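PDB 6VH9: esterase family protein from Staphylococcus aureus, which is a serine esterase of the alpha/beta-hydrolase fold that hydrolyses carboxylic esters and probably converts S-formylglutathione to formate and glutathione. Local coordinates for residues I24-Q29 and K71-M76; S82-M87 and H122-Y127; E151-M156 and S174-E179. All coordinates share one frame; numbering follows the deposited sequence.

The three contacts follow one another along the chain and run from the antiparallel part of the central sheet to the active-site side of the molecule. Contact 1 joins two strands far from the catalytic centre. Its centre lies about 24 Å from that of contact 2 and about 35 Å from that of contact 3, on the opposite side of the chain's centre from contact 3. Contact 2 holds Ser123, the predicted nucleophile, which binds a sodium ion. Contacts 2 and 3 are neighbours, with centres about 12 Å apart. They touch directly: Ala83 CB lies 3.6 Å from Leu155 CD2, and Tyr127 packs on Ala152, Leu155 and Met156. The side chain of Met156 is about 12 Å from that of Ser123.

Contact 1: residues I24-Q29 and K71-M76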
loop_
_atom_site.group_PDB
_atom_site.type_symbol
_atom_site.label_atom_id
_atom_site.label_comp_id
_atom_site.label_asym_id
_atom_site.label_seq_id
_atom_site.Cartn_x
_atom_site.Cartn_y
_atom_site.Cartn_z
ATOM N N ILE A 24 -3.314 -11.051 -6.732
ATOM C CA ILE A 24 -2.340 -12.073 -6.357
ATOM C C ILE A 24 -1.828 -12.696 -7.647
ATOM O O ILE A 24 -2.622 -13.195 -8.453
ATOM C CB ILE A 24 -2.951 -13.144 -5.440
ATOM C CG1 ILE A 24 -3.305 -12.558 -4.075
ATOM C CG2 ILE A 24 -1.968 -14.301 -5.252
ATOM C CD1 ILE A 24 -4.294 -13.430 -3.285
ATOM N N LEU A 25 -0.507 -12.671 -7.849
ATOM C CA LEU A 25 0.120 -13.180 -9.070
ATOM C C LEU A 25 1.191 -14.183 -8.661
ATOM O O LEU A 25 2.330 -13.801 -8.354
ATOM C CB LEU A 25 0.705 -12.039 -9.902
ATOM C CG LEU A 25 1.080 -12.370 -11.345
ATOM C CD1 LEU A 25 -0.190 -12.520 -12.206
ATOM C CD2 LEU A 25 1.982 -11.281 -11.919
ATOM N N PRO A 26 0.854 -15.475 -8.619
ATOM C CA PRO A 26 1.842 -16.481 -8.222
ATOM C C PRO A 26 3.035 -16.460 -9.166
ATOM O O PRO A 26 2.928 -16.083 -10.335
ATOM C CB PRO A 26 1.066 -17.799 -8.327
ATOM C CG PRO A 26 -0.358 -17.400 -8.140
ATOM C CD PRO A 26 -0.480 -16.069 -8.818
ATOM N N GLU A 27 4.183 -16.848 -8.644
ATOM C CA GLU A 27 5.388 -16.787 -9.451
ATOM C C GLU A 27 5.539 -18.050 -10.296
ATOM O O GLU A 27 5.135 -19.148 -9.904
ATOM C CB GLU A 27 6.620 -16.573 -8.566
ATOM C CG GLU A 27 6.688 -15.169 -7.938
ATOM C CD GLU A 27 7.835 -15.034 -6.939
ATOM O OE1 GLU A 27 8.852 -15.722 -7.121
ATOM O OE2 GLU A 27 7.712 -14.263 -5.968
ATOM N N ASP A 28 6.086 -17.865 -11.491
ATOM C CA ASP A 28 6.449 -18.944 -12.398
ATOM C C ASP A 28 7.859 -18.670 -12.893
ATOM O O ASP A 28 8.237 -17.510 -13.085
ATOM C CB ASP A 28 5.455 -19.024 -13.578
ATOM C CG ASP A 28 5.750 -20.177 -14.515
ATOM O OD1 ASP A 28 5.307 -21.305 -14.225
ATOM O OD2 ASP A 28 6.429 -19.956 -15.543
ATOM N N GLN A 29 8.642 -19.739 -13.115
ATOM C CA GLN A 29 10.027 -19.538 -13.532
ATOM C C GLN A 29 10.103 -18.743 -14.832
ATOM O O GLN A 29 11.052 -17.980 -15.038
ATOM C CB GLN A 29 10.779 -20.873 -13.650
ATOM C CG GLN A 29 10.048 -22.037 -14.306
ATOM C CD GLN A 29 10.879 -23.327 -14.280
ATOM O OE1 GLN A 29 11.648 -23.608 -15.204
ATOM N NE2 GLN A 29 10.734 -24.105 -13.211
ATOM N N LYS A 71 -1.106 -22.093 -8.045
ATOM C CA LYS A 71 -0.706 -21.273 -9.189
ATOM C C LYS A 71 -1.879 -20.476 -9.752
ATOM O O LYS A 71 -2.008 -20.301 -10.965
ATOM C CB LYS A 71 -0.108 -22.160 -10.286
ATOM C CG LYS A 71 1.394 -22.267 -10.354
ATOM C CD LYS A 71 1.771 -22.532 -11.808
ATOM C CE LYS A 71 3.027 -21.818 -12.215
ATOM N NZ LYS A 71 4.198 -22.352 -11.478
ATOM N N LEU A 72 -2.725 -19.957 -8.869
ATOM C CA LEU A 72 -3.953 -19.285 -9.279
ATOM C C LEU A 72 -3.804 -17.782 -9.072
ATOM O O LEU A 72 -3.606 -17.325 -7.944
ATOM C CB LEU A 72 -5.142 -19.827 -8.482
ATOM C CG LEU A 72 -6.518 -19.209 -8.754
ATOM C CD1 LEU A 72 -6.977 -19.581 -10.160
ATOM C CD2 LEU A 72 -7.560 -19.671 -7.709
ATOM N N ALA A 73 -3.885 -17.018 -10.157
ATOM C CA ALA A 73 -3.988 -15.571 -10.022
ATOM C C ALA A 73 -5.372 -15.190 -9.503
ATOM O O ALA A 73 -6.381 -15.783 -9.889
ATOM C CB ALA A 73 -3.725 -14.889 -11.361
ATOM N N VAL A 74 -5.426 -14.179 -8.641
ATOM C CA VAL A 74 -6.687 -13.738 -8.045
ATOM C C VAL A 74 -6.817 -12.231 -8.209
ATOM O O VAL A 74 -5.906 -11.476 -7.857
ATOM C CB VAL A 74 -6.800 -14.139 -6.560
ATOM C CG1 VAL A 74 -8.172 -13.752 -6.004
ATOM C CG2 VAL A 74 -6.579 -15.653 -6.378
ATOM N N ILE A 75 -7.967 -11.796 -8.713
ATOM C CA ILE A 75 -8.250 -10.391 -8.979
ATOM C C ILE A 75 -9.330 -9.957 -7.995
ATOM O O ILE A 75 -10.430 -10.526 -7.982
ATOM C CB ILE A 75 -8.724 -10.190 -10.427
ATOM C CG1 ILE A 75 -7.842 -10.984 -11.410
ATOM C CG2 ILE A 75 -8.800 -8.709 -10.774
ATOM C CD1 ILE A 75 -6.380 -10.557 -11.423
ATOM N N MET A 76 -9.038 -8.945 -7.186
ATOM C CA MET A 76 -9.975 -8.529 -6.139
ATOM C C MET A 76 -10.347 -7.064 -6.310
ATOM O O MET A 76 -9.620 -6.174 -5.834
ATOM C CB MET A 76 -9.391 -8.782 -4.749
ATOM C CG MET A 76 -9.416 -10.263 -4.380
ATOM S SD MET A 76 -8.144 -10.784 -3.208
ATOM C CE MET A 76 -6.645 -10.498 -4.171
#
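Ile24 pairs with Val74 in the antiparallel part of the mixed sheet, where strand 17-26 lies beside strand 72-76, the first of the parallel strands in sheet order. The two short segments run antiparallel, with 169° between their directions, and their axes come within 4.9 Å. Ile24 N donates to Val74 O at 2.9 Å, and Val74 N returns a bond to Ile24 O at 3.0 Å. This makes a hydrogen-bonded antiparallel pair. Ile24 O also receives a CA-H contact from Ala73.

The side chain of Ile24 lies beside that of Val74 and points the same way. Ile24 CB sits 4.1 Å from Val74 CB. CG1 stands beside the backbone N (chi1 -68°) and meets Met76 CE. The tip, CD1, reaches the same methyl, with Ile24 CD1 3.9 Å from Met76 CE, and also approaches Val74 CB. Met76 bends at its last torsion (-65°), which brings CE over to the isoleucine. Helices 56-60 and 63-69 pack on this face through Met58, Glu64 and Asn68.

Further along, Pro26 lays its ring against the backbone of the other strand. Pro26 CG is 3.3 Å from Leu72 O. That carbonyl oxygen is buried and has no hydrogen-bond partner in the model. Beyond the strand, Asp28 OD1 forms a salt bridge with Lys71 NZ at 3.1 Å. Asp28 OD2 is hydrogen-bonded to Ser30 OG. Lys71 has positive phi and closes helix 63-69 with a Schellman motif.

Two backbone bonds and an apolar cluster thus join the strands, while proline supplies no N-H for further pairing and a salt bridge ties the chain beyond.

Contact 2: residues S82-M87 and H122-Y127. With NA (sodium ion), chain E.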
loop_
_atom_site.group_PDB
_atom_site.type_symbol
_atom_site.label_atom_id
_atom_site.label_comp_id
_atom_site.label_asym_id
_atom_site.label_seq_id
_atom_site.Cartn_x
_atom_site.Cartn_y
_atom_site.Cartn_z
ATOM N N SER A 82 -22.573 -1.255 -4.244
ATOM C CA SER A 82 -23.283 -1.261 -5.529
ATOM C C SER A 82 -24.093 -2.521 -5.804
ATOM O O SER A 82 -24.850 -2.532 -6.777
ATOM C CB SER A 82 -22.298 -1.082 -6.671
ATOM O OG SER A 82 -21.419 -2.207 -6.693
ATOM N N ALA A 83 -23.836 -3.622 -5.095
ATOM C CA ALA A 83 -24.385 -4.937 -5.456
ATOM C C ALA A 83 -24.019 -5.339 -6.884
ATOM O O ALA A 83 -24.768 -6.064 -7.540
ATOM C CB ALA A 83 -25.911 -4.987 -5.259
ATOM N N TYR A 84 -22.876 -4.853 -7.382
ATOM C CA TYR A 84 -22.358 -5.223 -8.706
ATOM C C TYR A 84 -23.323 -4.841 -9.831
ATOM O O TYR A 84 -23.362 -5.489 -10.881
ATOM C CB TYR A 84 -22.003 -6.716 -8.754
ATOM C CG TYR A 84 -20.916 -7.026 -7.747
ATOM C CD1 TYR A 84 -19.572 -6.901 -8.085
ATOM C CD2 TYR A 84 -21.237 -7.385 -6.440
ATOM C CE1 TYR A 84 -18.580 -7.150 -7.155
ATOM C CE2 TYR A 84 -20.247 -7.635 -5.501
ATOM C CZ TYR A 84 -18.922 -7.517 -5.862
ATOM O OH TYR A 84 -17.930 -7.744 -4.937
ATOM N N ALA A 85 -24.100 -3.785 -9.619
ATOM C CA ALA A 85 -25.051 -3.292 -10.602
ATOM C C ALA A 85 -24.537 -2.025 -11.259
ATOM O O ALA A 85 -23.759 -1.267 -10.669
ATOM C CB ALA A 85 -26.406 -3.004 -9.951
ATOM N N ASN A 86 -24.992 -1.781 -12.483
ATOM C CA ASN A 86 -24.963 -0.414 -12.997
ATOM C C ASN A 86 -26.055 0.362 -12.272
ATOM O O ASN A 86 -27.252 0.174 -12.527
ATOM C CB ASN A 86 -25.145 -0.381 -14.512
ATOM C CG ASN A 86 -23.948 -0.991 -15.249
ATOM O OD1 ASN A 86 -22.797 -0.930 -14.778
ATOM N ND2 ASN A 86 -24.222 -1.616 -16.389
ATOM N N MET A 87 -25.637 1.209 -11.343
ATOM C CA MET A 87 -26.539 1.770 -10.354
ATOM C C MET A 87 -27.459 2.822 -10.963
ATOM O O MET A 87 -27.049 3.630 -11.803
ATOM C CB MET A 87 -25.727 2.377 -9.212
ATOM C CG MET A 87 -24.885 1.336 -8.443
ATOM S SD MET A 87 -23.748 2.139 -7.291
ATOM C CE MET A 87 -24.935 2.835 -6.127
ATOM N N HIS A 122 -18.607 -13.860 -1.904
ATOM C CA HIS A 122 -19.490 -14.178 -0.793
ATOM C C HIS A 122 -20.540 -13.093 -0.593
ATOM O O HIS A 122 -20.263 -11.904 -0.768
ATOM C CB HIS A 122 -18.702 -14.393 0.511
ATOM C CG HIS A 122 -18.004 -13.168 1.012
ATOM N ND1 HIS A 122 -16.751 -12.797 0.579
ATOM C CD2 HIS A 122 -18.382 -12.232 1.915
ATOM C CE1 HIS A 122 -16.383 -11.688 1.197
ATOM N NE2 HIS A 122 -17.347 -11.334 2.027
ATOM N N SER A 123 -21.749 -13.526 -0.233
ATOM C CA SER A 123 -22.854 -12.645 0.180
ATOM C C SER A 123 -23.210 -11.721 -0.981
ATOM O O SER A 123 -23.594 -12.228 -2.046
ATOM C CB SER A 123 -22.458 -11.967 1.490
ATOM O OG SER A 123 -23.547 -11.237 2.037
ATOM N N MET A 124 -23.122 -10.392 -0.836
ATOM C CA MET A 124 -23.331 -9.513 -1.986
ATOM C C MET A 124 -22.428 -9.917 -3.147
ATOM O O MET A 124 -22.829 -9.826 -4.317
ATOM C CB MET A 124 -23.059 -8.052 -1.577
ATOM C CG MET A 124 -23.339 -7.026 -2.673
ATOM S SD MET A 124 -22.859 -5.348 -2.216
ATOM C CE MET A 124 -21.073 -5.440 -2.435
ATOM N N GLY A 125 -21.223 -10.413 -2.844
ATOM C CA GLY A 125 -20.337 -10.883 -3.893
ATOM C C GLY A 125 -20.714 -12.226 -4.478
ATOM O O GLY A 125 -20.309 -12.541 -5.604
ATOM N N GLY A 126 -21.445 -13.044 -3.723
ATOM C CA GLY A 126 -22.001 -14.256 -4.306
ATOM C C GLY A 126 -23.175 -13.948 -5.218
ATOM O O GLY A 126 -23.394 -14.631 -6.221
ATOM N N TYR A 127 -23.966 -12.938 -4.850
ATOM C CA TYR A 127 -24.978 -12.381 -5.743
ATOM C C TYR A 127 -24.342 -11.857 -7.021
ATOM O O TYR A 127 -24.792 -12.162 -8.131
ATOM C CB TYR A 127 -25.721 -11.284 -4.996
ATOM C CG TYR A 127 -26.696 -10.443 -5.769
ATOM C CD1 TYR A 127 -26.392 -9.131 -6.092
ATOM C CD2 TYR A 127 -27.954 -10.937 -6.115
ATOM C CE1 TYR A 127 -27.300 -8.322 -6.757
ATOM C CE2 TYR A 127 -28.879 -10.136 -6.784
ATOM C CZ TYR A 127 -28.542 -8.836 -7.108
ATOM O OH TYR A 127 -29.445 -8.024 -7.762
HETATM NA NA NA E . -23.156 -8.980 1.557
HETATM O O HOH W 1 -22.846 -9.672 3.681
HETATM O O HOH W 2 -24.971 -8.551 2.119
#
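Ala83 and Met124 bring the two backbones together, with their CA atoms 5.8 Å apart. Residues 82-85 form a type I' turn, in which Ala83 and Tyr84 both have positive phi. Ser82 OG accepts from Tyr84 N, an ST turn. The other segment passes from strand 117-122 into helix 124-135 through Ser123 (phi 62°), consistent with the nucleophile elbow of the alpha/beta-hydrolase fold.

Met124 extends along the turn, CG anti to its backbone N, before bending at chi3 (77°). Met124 SD lies 3.5 Å from Ala83 N, and Met124 CE meets Tyr84 CE2 at 3.9 Å. The Tyr84 ring lies obliquely against the start of the helix, with Tyr84 CE2 3.6 Å from Gly125 CA. Its hydroxyl is hydrogen-bonded to His48 O. Tyr127 CE1 comes to 3.9 Å from Ala83 CB, while Ala83 O sits at the edge of the tyrosine ring, near its plane.

Ser123 OG and two waters bind the sodium ion, Ser123 OG at 2.3 Å. Leu50 and Met124 also belong to the site. A weak hydrogen bond links Ser123 to His236. Van der Waals packing, much of it apolar, therefore holds the turn against the elbow without a hydrogen bond between the segments, while the hydroxyl of the predicted nucleophile meets the sodium ion and His236.

Contact 3: residues E151-M156 and S174-E179; sequences EAQNLM and SVKGTE
Glu151 and Lys176 meet in a salt bridge, with Glu151 OE2 2.8 Å from Lys176 NZ. Glu151 OE2 accepts through its syn lone pair, on the side of the other oxygen. The two side chains cross at about a right angle. Lys176 curls at chi2 and chi3 to get there, and Lys176 CD also passes 3.5 Å from Glu151 OE1.

Beside this polar pair is an apolar one. Ala152 CB touches Val175 CG2 at 3.6 Å. On the other branch of the valine, Val175 CG1 is 4.4 Å from Met156 CG. Gln153 NE2 comes to 4.0 Å from Ser174 CB.

The next shell fixes these groups. Glu151 bends at chi2 (42°), which turns the carboxylate back toward its own helix. There Glu151 OE1 uses its anti lone pair to accept from Gln153 N at 3.2 Å. One carboxylate thus makes a capping bond at the turn leading into the helix and holds the lysine.

On the opposing segment, Val175 to Thr178 form a type II turn. Val175 O accepts from both Thr178 N and Thr178 OG1, the latter at 2.7 Å. Thr178 OG1 is also hydrogen-bonded to His180 N, and Asp181 OD2 accepts from Gly177 N. Lys176 NZ has a long, weak ion pair with the same Asp181 oxygen. Further out, Ile169 packs on Val175 and Met156.

The contact joins the loop before helix 182-191 to the turn that leads into helix 153-156. Capping and ion pairing share one carboxylate, which probably steadies its negative charge.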
loop_
_atom_site.group_PDB
_atom_site.type_symbol
_atom_site.label_atom_id
_atom_site.label_comp_id
_atom_site.label_asym_id
_atom_site.label_seq_id
_atom_site.Cartn_x
_atom_site.Cartn_y
_atom_site.Cartn_z
ATOM N N GLU A 151 -32.223 -14.600 -3.775
ATOM C CA GLU A 151 -33.455 -13.815 -3.816
ATOM C C GLU A 151 -33.104 -12.365 -3.500
ATOM O O GLU A 151 -32.843 -12.013 -2.343
ATOM C CB GLU A 151 -34.494 -14.368 -2.848
ATOM C CG GLU A 151 -35.793 -13.553 -2.829
ATOM C CD GLU A 151 -36.242 -13.124 -4.223
ATOM O OE1 GLU A 151 -36.180 -11.909 -4.524
ATOM O OE2 GLU A 151 -36.667 -13.995 -5.015
ATOM N N ALA A 152 -33.049 -11.544 -4.542
ATOM C CA ALA A 152 -32.586 -10.137 -4.507
ATOM C C ALA A 152 -33.273 -9.267 -3.461
ATOM O O ALA A 152 -32.652 -8.320 -3.042
ATOM C CB ALA A 152 -32.643 -9.516 -5.863
ATOM N N GLN A 153 -34.493 -9.579 -3.038
ATOM C CA GLN A 153 -35.143 -8.747 -1.989
ATOM C C GLN A 153 -34.344 -8.856 -0.686
ATOM O O GLN A 153 -34.319 -7.896 0.050
ATOM C CB GLN A 153 -36.643 -9.043 -1.863
ATOM C CG GLN A 153 -37.451 -8.626 -3.085
ATOM C CD GLN A 153 -38.927 -8.962 -3.038
ATOM O OE1 GLN A 153 -39.361 -9.880 -2.353
ATOM N NE2 GLN A 153 -39.722 -8.224 -3.794
ATOM N N ASN A 154 -33.795 -10.030 -0.382
ATOM C CA ASN A 154 -32.971 -10.284 0.824
ATOM C C ASN A 154 -31.769 -9.327 0.926
ATOM O O ASN A 154 -31.327 -9.137 2.024
ATOM C CB ASN A 154 -32.559 -11.749 0.919
ATOM C CG ASN A 154 -33.729 -12.703 0.997
ATOM O OD1 ASN A 154 -34.843 -12.300 1.299
ATOM N ND2 ASN A 154 -33.471 -13.972 0.738
ATOM N N LEU A 155 -31.200 -8.870 -0.189
ATOM C CA LEU A 155 -30.148 -7.864 -0.214
ATOM C C LEU A 155 -30.725 -6.451 -0.217
ATOM O O LEU A 155 -30.330 -5.610 0.599
ATOM C CB LEU A 155 -29.256 -8.079 -1.436
ATOM C CG LEU A 155 -28.159 -7.040 -1.603
ATOM C CD1 LEU A 155 -27.143 -7.096 -0.457
ATOM C CD2 LEU A 155 -27.487 -7.263 -2.934
ATOM N N MET A 156 -31.697 -6.185 -1.093
ATOM C CA MET A 156 -32.177 -4.815 -1.243
ATOM C C MET A 156 -32.886 -4.307 0.008
ATOM O O MET A 156 -32.776 -3.122 0.335
ATOM C CB MET A 156 -33.091 -4.703 -2.467
ATOM C CG MET A 156 -32.438 -5.074 -3.800
ATOM S SD MET A 156 -30.827 -4.284 -4.029
ATOM C CE MET A 156 -30.230 -5.080 -5.521
ATOM N N SER A 174 -40.431 -3.584 -7.250
ATOM C CA SER A 174 -39.886 -4.927 -6.972
ATOM C C SER A 174 -38.806 -5.252 -7.998
ATOM O O SER A 174 -38.855 -4.728 -9.072
ATOM C CB SER A 174 -40.950 -5.971 -6.927
ATOM O OG SER A 174 -41.182 -6.521 -8.201
ATOM N N VAL A 175 -37.885 -6.120 -7.633
ATOM C CA VAL A 175 -36.822 -6.478 -8.555
ATOM C C VAL A 175 -37.105 -7.786 -9.268
ATOM O O VAL A 175 -36.340 -8.183 -10.165
ATOM C CB VAL A 175 -35.468 -6.537 -7.824
ATOM C CG1 VAL A 175 -35.089 -5.152 -7.330
ATOM C CG2 VAL A 175 -35.553 -7.506 -6.669
ATOM N N LYS A 176 -38.186 -8.475 -8.896
ATOM C CA LYS A 176 -38.519 -9.731 -9.555
ATOM C C LYS A 176 -38.745 -9.507 -11.045
ATOM O O LYS A 176 -39.401 -8.544 -11.448
ATOM C CB LYS A 176 -39.748 -10.375 -8.908
ATOM C CG LYS A 176 -39.585 -10.626 -7.405
ATOM C CD LYS A 176 -38.470 -11.663 -7.111
ATOM C CE LYS A 176 -38.479 -12.860 -8.073
ATOM N NZ LYS A 176 -37.523 -13.948 -7.673
ATOM N N GLY A 177 -38.159 -10.382 -11.859
ATOM C CA GLY A 177 -38.293 -10.305 -13.295
ATOM C C GLY A 177 -37.443 -9.264 -13.977
ATOM O O GLY A 177 -37.678 -8.982 -15.154
ATOM N N THR A 178 -36.484 -8.663 -13.273
ATOM C CA THR A 178 -35.557 -7.666 -13.797
ATOM C C THR A 178 -34.139 -8.226 -13.811
ATOM O O THR A 178 -33.871 -9.328 -13.324
ATOM C CB THR A 178 -35.597 -6.379 -12.968
ATOM O OG1 THR A 178 -34.887 -6.583 -11.742
ATOM C CG2 THR A 178 -37.034 -6.008 -12.621
ATOM N N GLU A 179 -33.227 -7.432 -14.382
ATOM C CA GLU A 179 -31.806 -7.753 -14.411
ATOM C C GLU A 179 -31.209 -7.881 -13.015
ATOM O O GLU A 179 -30.065 -8.337 -12.887
ATOM C CB GLU A 179 -31.048 -6.667 -15.183
ATOM C CG GLU A 179 -31.342 -5.241 -14.678
ATOM C CD GLU A 179 -32.595 -4.612 -15.300
ATOM O OE1 GLU A 179 -33.691 -5.205 -15.199
ATOM O OE2 GLU A 179 -32.484 -3.510 -15.879
#